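Long-range contact in Mn transporter subunit (Synechocystis sp. PCC 6803, PDB 3UJP), which probably captures manganese in the periplasm as the solute-binding subunit of an ABC-type manganese transporter: residues 35-47 with 271-285. Sequence-based numbering, arbitrary orientation.
Sequences LTTFTVLADMVQN and VDSLSTEEGPVPTFL. With MN (manganese (II) ion), chain D.
Val40 forks between two apolar partners: CG1, anti to the backbone N (chi1 -179°), lies against Phe284 CD1, while CG2 meets Leu274 CD2 at 3.7 Å. One helical turn on, Met44 flanks the same phenyl ring, with CG 3.7 Å from Phe284 CD2. Its SD makes an oblique Met-aromatic contact, 4.3 Å from the centroid of the Phe284 ring. Tyr168 of helix 158-183 and Ala139 of helix 136-153 also touch Phe284, burying it among helices. Leu274 reaches over the first turn of helix 39-49, its CD1 near Thr39 O and Asp43 CB. Two hydrogen bonds from the backbone of 271-285 border this core. Leu274 N donates to Thr39 OG1 (3.3 Å). Phe284 N, in the first turn of helix 284-296, donates to Asp43 OD2 (2.6 Å), approaching from above the carboxylate plane. Thr283 OG1 caps this helix start at Asp286 N; because Asp43 bonds to the first-turn Phe284 N, the helix dipole would probably also favour its negative charge. Toward the metal, the Phe38 ring lies beside Asp272 O. The Asp272 side chain leaves the backbone away from 35-47, and OD2 binds manganese at 1.9 Å alongside His66, His131 and Glu197. Two backbone N-H groups at the border of an apolar contact are thus each matched by a side-chain oxygen of helix 39-49, tying both the metal-bearing chain and the start of helix 284-296 to the N-terminal lobe.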
ATOM      1  N   LEU A  35       1.713  12.940  -3.902  1.00 67.02           N
ATOM      2  CA  LEU A  35       2.999  13.165  -3.243  1.00 71.17           C
ATOM      3  C   LEU A  35       2.959  14.374  -2.302  1.00 72.16           C
ATOM      4  O   LEU A  35       2.414  15.428  -2.659  1.00 70.99           O
ATOM      5  CB  LEU A  35       4.104  13.347  -4.284  1.00 68.35           C
ATOM      6  CG  LEU A  35       5.412  12.693  -3.861  1.00 70.97           C
ATOM      7  CD1 LEU A  35       5.297  11.163  -4.014  1.00 75.45           C
ATOM      8  CD2 LEU A  35       6.609  13.249  -4.638  1.00 66.55           C
ATOM      9  N   THR A  36       3.505  14.226  -1.098  1.00 67.94           N
ATOM     10  CA  THR A  36       3.576  15.366  -0.187  1.00 67.19           C
ATOM     11  C   THR A  36       4.984  15.627   0.316  1.00 68.65           C
ATOM     12  O   THR A  36       5.796  14.716   0.473  1.00 67.10           O
ATOM     13  CB  THR A  36       2.603  15.272   1.017  1.00 67.26           C
ATOM     14  OG1 THR A  36       2.714  13.993   1.648  1.00 76.56           O
ATOM     15  CG2 THR A  36       1.190  15.469   0.562  1.00 70.78           C
ATOM     16  N   THR A  37       5.241  16.895   0.589  1.00 61.78           N
ATOM     17  CA  THR A  37       6.549  17.360   0.980  1.00 59.94           C
ATOM     18  C   THR A  37       7.086  16.665   2.218  1.00 67.21           C
ATOM     19  O   THR A  37       8.154  16.033   2.168  1.00 69.10           O
ATOM     20  CB  THR A  37       6.537  18.863   1.155  1.00 62.49           C
ATOM     21  OG1 THR A  37       5.414  19.245   1.959  1.00 66.50           O
ATOM     22  CG2 THR A  37       6.385  19.486  -0.202  1.00 67.15           C
ATOM     23  N   PHE A  38       6.358  16.767   3.324  1.00 64.93           N
ATOM     24  CA  PHE A  38       6.780  16.101   4.554  1.00 64.61           C
ATOM     25  C   PHE A  38       5.745  15.182   5.180  1.00 65.29           C
ATOM     26  O   PHE A  38       4.557  15.247   4.865  1.00 70.16           O
ATOM     27  CB  PHE A  38       7.300  17.099   5.586  1.00 65.41           C
ATOM     28  CG  PHE A  38       6.279  18.071   6.082  1.00 61.88           C
ATOM     29  CD1 PHE A  38       5.900  18.070   7.411  1.00 62.60           C
ATOM     30  CD2 PHE A  38       5.731  19.001   5.236  1.00 62.58           C
ATOM     31  CE1 PHE A  38       4.992  18.961   7.868  1.00 61.76           C
ATOM     32  CE2 PHE A  38       4.817  19.893   5.691  1.00 62.06           C
ATOM     33  CZ  PHE A  38       4.450  19.880   7.009  1.00 61.87           C
ATOM     34  N   THR A  39       6.237  14.332   6.073  1.00 64.05           N
ATOM     35  CA  THR A  39       5.453  13.319   6.766  1.00 62.01           C
ATOM     36  C   THR A  39       4.202  13.789   7.505  1.00 66.90           C
ATOM     37  O   THR A  39       3.266  13.011   7.670  1.00 73.04           O
ATOM     38  CB  THR A  39       6.290  12.683   7.835  1.00 60.56           C
ATOM     39  OG1 THR A  39       6.555  13.673   8.838  1.00 70.88           O
ATOM     40  CG2 THR A  39       7.590  12.171   7.251  1.00 65.61           C
ATOM     41  N   VAL A  40       4.183  15.016   8.020  1.00 62.39           N
ATOM     42  CA  VAL A  40       2.969  15.445   8.700  1.00 54.45           C
ATOM     43  C   VAL A  40       1.887  15.579   7.655  1.00 65.34           C
ATOM     44  O   VAL A  40       0.828  14.981   7.779  1.00 63.11           O
ATOM     45  CB  VAL A  40       3.114  16.751   9.425  1.00 48.83           C
ATOM     46  CG1 VAL A  40       1.816  17.075  10.100  1.00 52.06           C
ATOM     47  CG2 VAL A  40       4.233  16.660  10.448  1.00 65.67           C
ATOM     48  N   LEU A  41       2.153  16.345   6.605  1.00 66.42           N
ATOM     49  CA  LEU A  41       1.196  16.413   5.517  1.00 61.04           C
ATOM     50  C   LEU A  41       0.841  15.015   5.014  1.00 67.83           C
ATOM     51  O   LEU A  41      -0.287  14.774   4.580  1.00 67.63           O
ATOM     52  CB  LEU A  41       1.722  17.258   4.370  1.00 60.27           C
ATOM     53  CG  LEU A  41       1.652  18.760   4.552  1.00 61.80           C
ATOM     54  CD1 LEU A  41       1.693  19.446   3.201  1.00 63.62           C
ATOM     55  CD2 LEU A  41       0.389  19.114   5.304  1.00 59.84           C
ATOM     56  N   ALA A  42       1.786  14.085   5.061  1.00 63.92           N
ATOM     57  CA  ALA A  42       1.513  12.761   4.495  1.00 67.89           C
ATOM     58  C   ALA A  42       0.400  12.023   5.254  1.00 67.04           C
ATOM     59  O   ALA A  42      -0.444  11.375   4.634  1.00 67.17           O
ATOM     60  CB  ALA A  42       2.795  11.915   4.386  1.00 61.90           C
ATOM     61  N   ASP A  43       0.395  12.151   6.587  1.00 69.30           N
ATOM     62  CA  ASP A  43      -0.605  11.519   7.453  1.00 60.46           C
ATOM     63  C   ASP A  43      -1.963  12.200   7.372  1.00 60.42           C
ATOM     64  O   ASP A  43      -2.980  11.533   7.389  1.00 64.98           O
ATOM     65  CB  ASP A  43      -0.125  11.504   8.897  1.00 50.41           C
ATOM     66  CG  ASP A  43      -1.162  10.933   9.846  1.00 65.14           C
ATOM     67  OD1 ASP A  43      -1.327   9.694   9.870  1.00 66.47           O
ATOM     68  OD2 ASP A  43      -1.813  11.722  10.573  1.00 71.05           O
ATOM     69  N   MET A  44      -1.971  13.526   7.294  1.00 59.63           N
ATOM     70  CA  MET A  44      -3.196  14.291   7.064  1.00 61.31           C
ATOM     71  C   MET A  44      -3.881  13.949   5.744  1.00 66.58           C
ATOM     72  O   MET A  44      -5.106  13.857   5.693  1.00 63.23           O
ATOM     73  CB  MET A  44      -2.912  15.780   7.031  1.00 55.74           C
ATOM     74  CG  MET A  44      -2.326  16.328   8.277  1.00 65.00           C
ATOM     75  SD  MET A  44      -2.344  18.136   8.234  1.00 70.58           S
ATOM     76  CE  MET A  44      -3.930  18.465   7.466  1.00 64.20           C
ATOM     77  N   VAL A  45      -3.123  13.796   4.657  1.00 69.38           N
ATOM     78  CA  VAL A  45      -3.776  13.467   3.396  1.00 67.08           C
ATOM     79  C   VAL A  45      -4.136  11.989   3.372  1.00 71.13           C
ATOM     80  O   VAL A  45      -5.233  11.621   2.948  1.00 71.19           O
ATOM     81  CB  VAL A  45      -2.972  13.875   2.133  1.00 66.60           C
ATOM     82  CG1 VAL A  45      -2.551  15.327   2.206  1.00 63.54           C
ATOM     83  CG2 VAL A  45      -1.778  12.993   1.937  1.00 74.14           C
ATOM     84  N   GLN A  46      -3.228  11.143   3.850  1.00 65.11           N
ATOM     85  CA  GLN A  46      -3.532   9.721   3.904  1.00 68.06           C
ATOM     86  C   GLN A  46      -4.844   9.531   4.663  1.00 70.57           C
ATOM     87  O   GLN A  46      -5.549   8.537   4.480  1.00 77.35           O
ATOM     88  CB  GLN A  46      -2.381   8.903   4.514  1.00 67.94           C
ATOM     89  CG  GLN A  46      -2.790   7.510   5.040  1.00 78.82           C
ATOM     90  CD  GLN A  46      -2.954   6.418   3.948  1.00 91.21           C
ATOM     91  OE1 GLN A  46      -3.589   6.624   2.901  1.00 84.59           O
ATOM     92  NE2 GLN A  46      -2.387   5.236   4.217  1.00 93.19           N
ATOM     93  N   ASN A  47      -5.189  10.511   5.494  1.00 65.74           N
ATOM     94  CA  ASN A  47      -6.410  10.415   6.261  1.00 56.98           C
ATOM     95  C   ASN A  47      -7.663  10.842   5.527  1.00 64.96           C
ATOM     96  O   ASN A  47      -8.741  10.449   5.928  1.00 71.03           O
ATOM     97  CB  ASN A  47      -6.277  11.065   7.641  1.00 63.75           C
ATOM     98  CG  ASN A  47      -6.034  10.027   8.733  1.00 71.25           C
ATOM     99  OD1 ASN A  47      -6.923   9.229   9.020  1.00 64.60           O
ATOM    100  ND2 ASN A  47      -4.828  10.017   9.320  1.00 64.77           N
ATOM    101  N   VAL A 271       6.931  19.137  15.358  1.00 65.96           N
ATOM    102  CA  VAL A 271       6.208  20.019  14.434  1.00 60.15           C
ATOM    103  C   VAL A 271       6.344  19.689  12.966  1.00 62.41           C
ATOM    104  O   VAL A 271       5.350  19.586  12.243  1.00 61.12           O
ATOM    105  CB  VAL A 271       6.623  21.481  14.519  1.00 58.50           C
ATOM    106  CG1 VAL A 271       5.429  22.308  14.871  1.00 63.61           C
ATOM    107  CG2 VAL A 271       7.774  21.685  15.481  1.00 65.75           C
ATOM    108  N   ASP A 272       7.591  19.591  12.524  1.00 60.50           N
ATOM    109  CA  ASP A 272       7.896  19.487  11.107  1.00 53.45           C
ATOM    110  C   ASP A 272       7.997  18.038  10.665  1.00 62.40           C
ATOM    111  O   ASP A 272       8.269  17.764   9.499  1.00 65.72           O
ATOM    112  CB  ASP A 272       9.179  20.255  10.799  1.00 62.51           C
ATOM    113  CG  ASP A 272       9.020  21.788  10.959  1.00 63.14           C
ATOM    114  OD1 ASP A 272       7.894  22.288  11.020  1.00 61.64           O
ATOM    115  OD2 ASP A 272      10.035  22.499  10.997  1.00 57.17           O
ATOM    116  N   SER A 273       7.775  17.116  11.595  1.00 68.03           N
ATOM    117  CA  SER A 273       7.842  15.691  11.292  1.00 67.22           C
ATOM    118  C   SER A 273       7.332  14.854  12.462  1.00 65.58           C
ATOM    119  O   SER A 273       7.485  15.233  13.624  1.00 71.94           O
ATOM    120  CB  SER A 273       9.275  15.285  10.940  1.00 62.99           C
ATOM    121  OG  SER A 273       9.543  13.956  11.349  1.00 66.13           O
ATOM    122  N   LEU A 274       6.780  13.695  12.128  1.00 60.99           N
ATOM    123  CA  LEU A 274       6.220  12.758  13.077  1.00 65.29           C
ATOM    124  C   LEU A 274       7.267  11.816  13.559  1.00 73.39           C
ATOM    125  O   LEU A 274       8.435  12.089  13.405  1.00 76.38           O
ATOM    126  CB  LEU A 274       5.138  11.923  12.429  1.00 60.23           C
ATOM    127  CG  LEU A 274       4.156  12.541  11.457  1.00 67.93           C
ATOM    128  CD1 LEU A 274       3.306  11.487  10.899  1.00 60.07           C
ATOM    129  CD2 LEU A 274       3.294  13.523  12.137  1.00 64.39           C
ATOM    130  N   SER A 275       6.842  10.697  14.134  1.00 72.80           N
ATOM    131  CA  SER A 275       7.768   9.698  14.654  1.00 76.78           C
ATOM    132  C   SER A 275       7.563   8.347  13.974  1.00 83.74           C
ATOM    133  O   SER A 275       6.729   8.213  13.080  1.00 86.74           O
ATOM    134  CB  SER A 275       7.605   9.554  16.169  1.00 83.36           C
ATOM    135  OG  SER A 275       8.829   9.185  16.782  1.00 96.18           O
ATOM    136  N   THR A 276       8.331   7.352  14.405  1.00 82.92           N
ATOM    137  CA  THR A 276       8.236   6.015  13.839  1.00 89.72           C
ATOM    138  C   THR A 276       6.980   5.330  14.386  1.00 87.62           C
ATOM    139  O   THR A 276       6.266   5.894  15.204  1.00 83.86           O
ATOM    140  CB  THR A 276       9.493   5.196  14.165  1.00 98.33           C
ATOM    141  OG1 THR A 276       9.670   5.133  15.588  1.00102.48           O
ATOM    142  CG2 THR A 276      10.738   5.850  13.547  1.00 93.65           C
ATOM    143  N   GLU A 277       6.690   4.128  13.907  1.00 96.43           N
ATOM    144  CA  GLU A 277       5.624   3.329  14.494  1.00102.65           C
ATOM    145  C   GLU A 277       5.850   3.292  15.999  1.00105.89           C
ATOM    146  O   GLU A 277       4.899   3.288  16.786  1.00101.97           O
ATOM    147  CB  GLU A 277       5.700   1.911  13.938  1.00111.46           C
ATOM    148  CG  GLU A 277       7.135   1.378  13.923  1.00115.77           C
ATOM    149  CD  GLU A 277       7.237  -0.109  13.628  1.00118.68           C
ATOM    150  OE1 GLU A 277       6.192  -0.771  13.456  1.00110.13           O
ATOM    151  OE2 GLU A 277       8.381  -0.612  13.573  1.00117.30           O
ATOM    152  N   GLU A 278       7.129   3.243  16.384  1.00104.72           N
ATOM    153  CA  GLU A 278       7.536   3.281  17.784  1.00 99.89           C
ATOM    154  C   GLU A 278       7.627   4.732  18.181  1.00 99.00           C
ATOM    155  O   GLU A 278       7.549   5.609  17.332  1.00 98.93           O
ATOM    156  CB  GLU A 278       8.900   2.618  17.975  1.00106.95           C
ATOM    157  CG  GLU A 278       8.937   1.123  17.660  1.00113.69           C
ATOM    158  CD  GLU A 278       8.220   0.283  18.711  1.00117.91           C
ATOM    159  OE1 GLU A 278       8.317   0.611  19.913  1.00123.16           O
ATOM    160  OE2 GLU A 278       7.552  -0.707  18.334  1.00118.73           O
ATOM    161  N   GLY A 279       7.809   4.996  19.467  1.00 97.94           N
ATOM    162  CA  GLY A 279       7.821   6.369  19.936  1.00 93.03           C
ATOM    163  C   GLY A 279       6.488   7.061  19.684  1.00 88.84           C
ATOM    164  O   GLY A 279       5.649   6.545  18.930  1.00 88.36           O
ATOM    165  N   PRO A 280       6.290   8.248  20.296  1.00 87.64           N
ATOM    166  CA  PRO A 280       5.009   8.972  20.287  1.00 77.82           C
ATOM    167  C   PRO A 280       4.769   9.592  18.921  1.00 78.76           C
ATOM    168  O   PRO A 280       5.654   9.503  18.063  1.00 84.27           O
ATOM    169  CB  PRO A 280       5.244  10.079  21.306  1.00 72.42           C
ATOM    170  CG  PRO A 280       6.705  10.340  21.231  1.00 71.51           C
ATOM    171  CD  PRO A 280       7.386   9.071  20.837  1.00 72.76           C
ATOM    172  N   VAL A 281       3.613  10.208  18.697  1.00 74.72           N
ATOM    173  CA  VAL A 281       3.436  10.926  17.433  1.00 71.39           C
ATOM    174  C   VAL A 281       3.709  10.082  16.171  1.00 70.82           C
ATOM    175  O   VAL A 281       4.520  10.467  15.339  1.00 74.49           O
ATOM    176  CB  VAL A 281       4.395  12.142  17.346  1.00 69.89           C
ATOM    177  CG1 VAL A 281       3.836  13.177  16.429  1.00 69.30           C
ATOM    178  CG2 VAL A 281       4.622  12.752  18.697  1.00 72.89           C
ATOM    179  N   PRO A 282       3.049   8.926  16.025  1.00 71.84           N
ATOM    180  CA  PRO A 282       3.163   8.288  14.724  1.00 64.45           C
ATOM    181  C   PRO A 282       2.080   8.835  13.789  1.00 63.11           C
ATOM    182  O   PRO A 282       2.084   8.463  12.612  1.00 69.33           O
ATOM    183  CB  PRO A 282       2.889   6.829  15.049  1.00 70.01           C
ATOM    184  CG  PRO A 282       1.841   6.924  16.129  1.00 71.35           C
ATOM    185  CD  PRO A 282       2.205   8.139  16.942  1.00 75.36           C
ATOM    186  N   THR A 283       1.184   9.694  14.288  1.00 57.48           N
ATOM    187  CA  THR A 283       0.155  10.317  13.440  1.00 62.17           C
ATOM    188  C   THR A 283      -0.131  11.800  13.733  1.00 62.61           C
ATOM    189  O   THR A 283       0.176  12.285  14.803  1.00 63.94           O
ATOM    190  CB  THR A 283      -1.164   9.498  13.450  1.00 67.81           C
ATOM    191  OG1 THR A 283      -2.031   9.908  14.532  1.00 66.61           O
ATOM    192  CG2 THR A 283      -0.848   7.991  13.497  1.00 69.24           C
ATOM    193  N   PHE A 284      -0.703  12.539  12.783  1.00 62.30           N
ATOM    194  CA  PHE A 284      -0.912  13.959  13.053  1.00 58.56           C
ATOM    195  C   PHE A 284      -1.736  14.216  14.303  1.00 65.20           C
ATOM    196  O   PHE A 284      -1.350  15.020  15.145  1.00 70.42           O
ATOM    197  CB  PHE A 284      -1.536  14.723  11.898  1.00 56.73           C
ATOM    198  CG  PHE A 284      -1.719  16.194  12.206  1.00 63.38           C
ATOM    199  CD1 PHE A 284      -0.712  16.902  12.834  1.00 63.70           C
ATOM    200  CD2 PHE A 284      -2.883  16.866  11.877  1.00 65.71           C
ATOM    201  CE1 PHE A 284      -0.851  18.237  13.124  1.00 62.48           C
ATOM    202  CE2 PHE A 284      -3.031  18.225  12.176  1.00 59.91           C
ATOM    203  CZ  PHE A 284      -2.019  18.900  12.802  1.00 62.67           C
ATOM    204  N   LEU A 285      -2.890  13.556  14.406  1.00 66.40           N
ATOM    205  CA  LEU A 285      -3.702  13.639  15.615  1.00 58.98           C
ATOM    206  C   LEU A 285      -2.877  13.295  16.870  1.00 61.76           C
ATOM    207  O   LEU A 285      -2.805  14.092  17.780  1.00 72.43           O
ATOM    208  CB  LEU A 285      -4.951  12.766  15.489  1.00 69.35           C
ATOM    209  CG  LEU A 285      -6.227  13.420  14.952  1.00 63.21           C
ATOM    210  CD1 LEU A 285      -5.914  14.690  14.221  1.00 59.56           C
ATOM    211  CD2 LEU A 285      -7.006  12.499  14.064  1.00 63.89           C
TER
HETATM  212 MN    MN D   1       9.811  24.414  11.117  1.00 56.71          MN